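PDB 4CDB: listeriolysin O from Listeria monocytogenes, which binds cholesterol-containing host membranes, changes conformation and inserts as an oligomeric complex, forming pores that lyse the cell. Local coordinates for residues M1-P7 with N221-P225; T115-D119 with A143-V148. The contacts are given in a common frame with arbitrary orientation. Residue numbers count along the deposited sequence, not the author numbering.

Interaction 1 of 2, residues M1-P7 with N221-P225; sequences MAPPASP and NVNEP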
loop_
_atom_site.group_PDB
_atom_site.type_symbol
_atom_site.label_atom_id
_atom_site.label_comp_id
_atom_site.label_asym_id
_atom_site.label_seq_id
_atom_site.Cartn_x
_atom_site.Cartn_y
_atom_site.Cartn_z
ATOM N N MET A 1 -8.317 -12.318 23.709
ATOM C CA MET A 1 -8.576 -13.527 24.480
ATOM C C MET A 1 -7.457 -14.549 24.344
ATOM O O MET A 1 -6.721 -14.564 23.355
ATOM C CB MET A 1 -9.891 -14.180 24.043
ATOM C CG MET A 1 -11.150 -13.517 24.576
ATOM S SD MET A 1 -11.317 -13.612 26.368
ATOM C CE MET A 1 -11.024 -11.903 26.822
ATOM N N ALA A 2 -7.335 -15.394 25.360
ATOM C CA ALA A 2 -6.553 -16.614 25.268
ATOM C C ALA A 2 -7.552 -17.712 24.925
ATOM O O ALA A 2 -8.743 -17.565 25.207
ATOM C CB ALA A 2 -5.865 -16.900 26.593
ATOM N N PRO A 3 -7.087 -18.807 24.302
ATOM C CA PRO A 3 -8.027 -19.869 23.920
ATOM C C PRO A 3 -8.791 -20.445 25.115
ATOM O O PRO A 3 -8.201 -20.648 26.177
ATOM C CB PRO A 3 -7.121 -20.938 23.294
ATOM C CG PRO A 3 -5.736 -20.615 23.776
ATOM C CD PRO A 3 -5.705 -19.127 23.907
ATOM N N PRO A 4 -10.100 -20.693 24.942
ATOM C CA PRO A 4 -10.945 -21.262 25.999
ATOM C C PRO A 4 -10.595 -22.719 26.287
ATOM O O PRO A 4 -9.819 -23.327 25.550
ATOM C CB PRO A 4 -12.350 -21.177 25.401
ATOM C CG PRO A 4 -12.132 -21.219 23.929
ATOM C CD PRO A 4 -10.858 -20.454 23.702
ATOM N N ALA A 5 -11.165 -23.270 27.352
ATOM C CA ALA A 5 -10.909 -24.659 27.716
ATOM C C ALA A 5 -11.683 -25.619 26.815
ATOM O O ALA A 5 -12.775 -25.298 26.343
ATOM C CB ALA A 5 -11.260 -24.900 29.178
ATOM N N SER A 6 -11.111 -26.795 26.577
ATOM C CA SER A 6 -11.761 -27.812 25.756
ATOM C C SER A 6 -13.005 -28.369 26.445
ATOM O O SER A 6 -13.032 -28.505 27.669
ATOM C CB SER A 6 -10.787 -28.950 25.440
ATOM O OG SER A 6 -9.652 -28.472 24.737
ATOM N N PRO A 7 -14.043 -28.687 25.655
ATOM C CA PRO A 7 -15.267 -29.302 26.178
ATOM C C PRO A 7 -14.972 -30.697 26.718
ATOM O O PRO A 7 -13.922 -31.252 26.391
ATOM C CB PRO A 7 -16.163 -29.414 24.936
ATOM C CG PRO A 7 -15.605 -28.438 23.958
ATOM C CD PRO A 7 -14.133 -28.415 24.211
ATOM N N ASN A 221 -12.408 -17.000 19.032
ATOM C CA ASN A 221 -11.384 -18.039 18.984
ATOM C C ASN A 221 -11.882 -19.401 19.481
ATOM O O ASN A 221 -12.945 -19.501 20.100
ATOM C CB ASN A 221 -10.133 -17.603 19.750
ATOM C CG ASN A 221 -10.393 -17.408 21.228
ATOM O OD1 ASN A 221 -11.538 -17.257 21.652
ATOM N ND2 ASN A 221 -9.329 -17.408 22.022
ATOM N N VAL A 222 -11.103 -20.444 19.200
ATOM C CA VAL A 222 -11.480 -21.815 19.525
ATOM C C VAL A 222 -10.484 -22.415 20.513
ATOM O O VAL A 222 -9.308 -22.057 20.506
ATOM C CB VAL A 222 -11.504 -22.689 18.251
ATOM C CG1 VAL A 222 -12.135 -24.038 18.528
ATOM C CG2 VAL A 222 -12.268 -21.986 17.154
ATOM N N ASN A 223 -10.959 -23.317 21.370
ATOM C CA ASN A 223 -10.083 -24.051 22.279
ATOM C C ASN A 223 -9.002 -24.809 21.513
ATOM O O ASN A 223 -9.225 -25.242 20.383
ATOM C CB ASN A 223 -10.897 -25.040 23.116
ATOM C CG ASN A 223 -11.472 -26.172 22.283
ATOM O OD1 ASN A 223 -12.444 -25.987 21.551
ATOM N ND2 ASN A 223 -10.875 -27.354 22.397
ATOM N N GLU A 224 -7.831 -24.959 22.123
ATOM C CA GLU A 224 -6.763 -25.751 21.523
ATOM C C GLU A 224 -6.764 -27.159 22.108
ATOM O O GLU A 224 -6.392 -27.354 23.265
ATOM C CB GLU A 224 -5.400 -25.082 21.725
ATOM C CG GLU A 224 -5.254 -23.734 21.034
ATOM C CD GLU A 224 -3.855 -23.154 21.156
ATOM O OE1 GLU A 224 -3.005 -23.777 21.826
ATOM O OE2 GLU A 224 -3.605 -22.073 20.580
ATOM N N PRO A 225 -7.181 -28.149 21.303
ATOM C CA PRO A 225 -7.308 -29.535 21.767
ATOM C C PRO A 225 -5.961 -30.150 22.138
ATOM O O PRO A 225 -4.961 -29.908 21.459
ATOM C CB PRO A 225 -7.902 -30.254 20.552
ATOM C CG PRO A 225 -7.467 -29.435 19.384
ATOM C CD PRO A 225 -7.494 -28.015 19.869
HETATM O O HOH W 1 -7.490 -24.556 24.800
#

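Interaction 2 of 2, residues T115-D119 with A143-V148; sequences TLSID and AVNTLV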
loop_
_atom_site.group_PDB
_atom_site.type_symbol
_atom_site.label_atom_id
_atom_site.label_comp_id
_atom_site.label_asym_id
_atom_site.label_seq_id
_atom_site.Cartn_x
_atom_site.Cartn_y
_atom_site.Cartn_z
ATOM N N THR A 115 -15.147 -25.418 21.979
ATOM C CA THR A 115 -15.593 -24.259 22.741
ATOM C C THR A 115 -15.204 -22.975 22.020
ATOM O O THR A 115 -14.034 -22.769 21.690
ATOM C CB THR A 115 -15.002 -24.237 24.166
ATOM O OG1 THR A 115 -15.390 -25.424 24.865
ATOM C CG2 THR A 115 -15.503 -23.022 24.935
ATOM N N LEU A 116 -16.193 -22.123 21.771
ATOM C CA LEU A 116 -15.948 -20.813 21.177
ATOM C C LEU A 116 -15.890 -19.746 22.262
ATOM O O LEU A 116 -16.607 -19.822 23.262
ATOM C CB LEU A 116 -17.043 -20.463 20.170
ATOM C CG LEU A 116 -17.082 -21.308 18.898
ATOM C CD1 LEU A 116 -18.237 -20.872 18.010
ATOM C CD2 LEU A 116 -15.757 -21.219 18.149
ATOM N N SER A 117 -15.029 -18.755 22.060
ATOM C CA SER A 117 -14.897 -17.648 22.997
ATOM C C SER A 117 -14.797 -16.317 22.257
ATOM O O SER A 117 -14.169 -16.235 21.198
ATOM C CB SER A 117 -13.678 -17.850 23.897
ATOM O OG SER A 117 -13.439 -16.709 24.697
ATOM N N ILE A 118 -15.419 -15.281 22.814
ATOM C CA ILE A 118 -15.440 -13.964 22.183
ATOM C C ILE A 118 -14.743 -12.937 23.075
ATOM O O ILE A 118 -14.765 -13.061 24.303
ATOM C CB ILE A 118 -16.891 -13.525 21.857
ATOM C CG1 ILE A 118 -16.906 -12.388 20.829
ATOM C CG2 ILE A 118 -17.652 -13.139 23.127
ATOM C CD1 ILE A 118 -18.272 -12.142 20.220
ATOM N N ASP A 119 -14.125 -11.928 22.464
ATOM C CA ASP A 119 -13.331 -10.960 23.218
ATOM C C ASP A 119 -14.023 -9.614 23.458
ATOM O O ASP A 119 -13.358 -8.613 23.737
ATOM C CB ASP A 119 -11.979 -10.737 22.535
ATOM C CG ASP A 119 -12.111 -10.066 21.181
ATOM O OD1 ASP A 119 -13.226 -10.070 20.618
ATOM O OD2 ASP A 119 -11.097 -9.538 20.676
ATOM N N ALA A 143 -23.723 -20.127 16.899
ATOM C CA ALA A 143 -23.078 -19.942 18.194
ATOM C C ALA A 143 -22.423 -18.567 18.297
ATOM O O ALA A 143 -22.423 -17.949 19.363
ATOM C CB ALA A 143 -22.055 -21.036 18.437
ATOM N N VAL A 144 -21.860 -18.099 17.189
ATOM C CA VAL A 144 -21.257 -16.772 17.139
ATOM C C VAL A 144 -22.320 -15.702 17.387
ATOM O O VAL A 144 -22.129 -14.797 18.200
ATOM C CB VAL A 144 -20.567 -16.518 15.783
ATOM C CG1 VAL A 144 -20.170 -15.054 15.649
ATOM C CG2 VAL A 144 -19.355 -17.431 15.621
ATOM N N ASN A 145 -23.444 -15.821 16.686
ATOM C CA ASN A 145 -24.562 -14.900 16.858
ATOM C C ASN A 145 -25.117 -14.921 18.279
ATOM O O ASN A 145 -25.609 -13.907 18.777
ATOM C CB ASN A 145 -25.674 -15.209 15.853
ATOM C CG ASN A 145 -25.222 -15.040 14.417
ATOM O OD1 ASN A 145 -24.250 -14.336 14.139
ATOM N ND2 ASN A 145 -25.929 -15.681 13.494
ATOM N N THR A 146 -25.039 -16.082 18.923
ATOM C CA THR A 146 -25.507 -16.236 20.296
ATOM C C THR A 146 -24.631 -15.441 21.263
ATOM O O THR A 146 -25.136 -14.779 22.170
ATOM C CB THR A 146 -25.544 -17.719 20.717
ATOM O OG1 THR A 146 -26.333 -18.465 19.780
ATOM C CG2 THR A 146 -26.137 -17.871 22.110
ATOM N N LEU A 147 -23.319 -15.503 21.057
ATOM C CA LEU A 147 -22.371 -14.755 21.882
ATOM C C LEU A 147 -22.527 -13.246 21.707
ATOM O O LEU A 147 -22.481 -12.491 22.682
ATOM C CB LEU A 147 -20.932 -15.172 21.564
ATOM C CG LEU A 147 -20.500 -16.580 21.985
ATOM C CD1 LEU A 147 -19.059 -16.839 21.577
ATOM C CD2 LEU A 147 -20.680 -16.782 23.485
ATOM N N VAL A 148 -22.706 -12.810 20.463
ATOM C CA VAL A 148 -22.872 -11.392 20.157
ATOM C C VAL A 148 -24.145 -10.830 20.794
ATOM O O VAL A 148 -24.140 -9.733 21.351
ATOM C CB VAL A 148 -22.891 -11.141 18.632
ATOM C CG1 VAL A 148 -23.368 -9.733 18.321
ATOM C CG2 VAL A 148 -21.512 -11.384 18.031
#

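Interaction 1 of 2, residues M1-P7 with N221-P225
An extended, proline-rich N-terminal tail, M1-P7, docks here across N221-P225, the end of strand 207-222 and the turn after it, with a few polar links set among van der Waals contacts. P4 and N223 are the point of closest backbone approach, their CA atoms 4.7 Å apart, and the two segments run 43° apart, with no backbone-to-backbone hydrogen bond between them. N223 ND2 donates to S6 OG at 2.9 Å, and N221 ND2 makes a weak hydrogen bond to A2 O at 3.2 Å. Between them the P4 carbonyl meets N223, with a CA-H...O contact of 3.4 Å from N223 CA to P4 O. Water 1 joins the backbones, donating to P4 O and accepting from E224 N, both at 2.7 Å. The P3 ring packs beside the turn, its CB 3.7 Å from V222 O and 4.1 Å from E224 CG. N223 also ties back to the sheet, since its OD1 accepts from T115 N, while A5 O receives a hydrogen bond from T115 OG1. From P3 to P7 the backbone stays in the polyproline II region, a conformation that turns its carbonyls outward, here those of P4 and A5, to be met by water 1 and T115.

Interaction 2 of 2, residues T115-D119 with A143-V148
L147, I118 and L116 bury most of the surface where helix 137-152 packs on strand 114-118, a purely apolar contact with no hydrogen bond crossing it. L147, on the helix face turned to the strand, sets its CD1 between the two strand side chains: CD1 lies 4.0 Å from I118 CB and 4.4 Å from L116 CB, and 4.2 Å from the L116 carbonyl O. I118 reaches across to the helix, its CD1 4.0 Å from V148 CG2. L116 covers the preceding turn, with its CD1 3.8 Å from A143 CB and 4.3 Å from V144 CG2. The alanine methyl leaves room for the leucine, and A143 and L147, one turn apart, are joined by the L147 N to A143 O hydrogen bond of 3.1 Å. L116 and I118 point toward the helix while the intervening S117 points away, the usual alternation of a strand, which here gives this face to the helix. The segment axes approach to 9.1 Å at a crossing angle of -38°. Strand 114-118 lies between its antiparallel neighbours 129-132 and 207-222, and the helix spans this part of the sheet: A143 and L147 also touch V132 and I130 on one neighbour, and V148 touches Y218 on the other.

The centres of the two interactions are 12 Å apart; strand 114-118 belongs to interaction 2 and borders interaction 1. Its alternating side chains serve both: L116 and I118 face helix 137-152, whereas T115 and S117 meet P4, P7 and N221 of interaction 1 on the opposite face. Strand 207-222 pairs with it, N221 N probably hydrogen-bonding to S117 O at 2.9 Å, so both contacts share one antiparallel sheet. Both segments of interaction 2 fall between those of interaction 1, which joins parts of the chain 214 residues apart, against 24 in interaction 2. The segments that become membrane-spanning strands in the pore, 176-189, 196-205, 274-283 and 291-303, are largely helical here and include none of the contact residues.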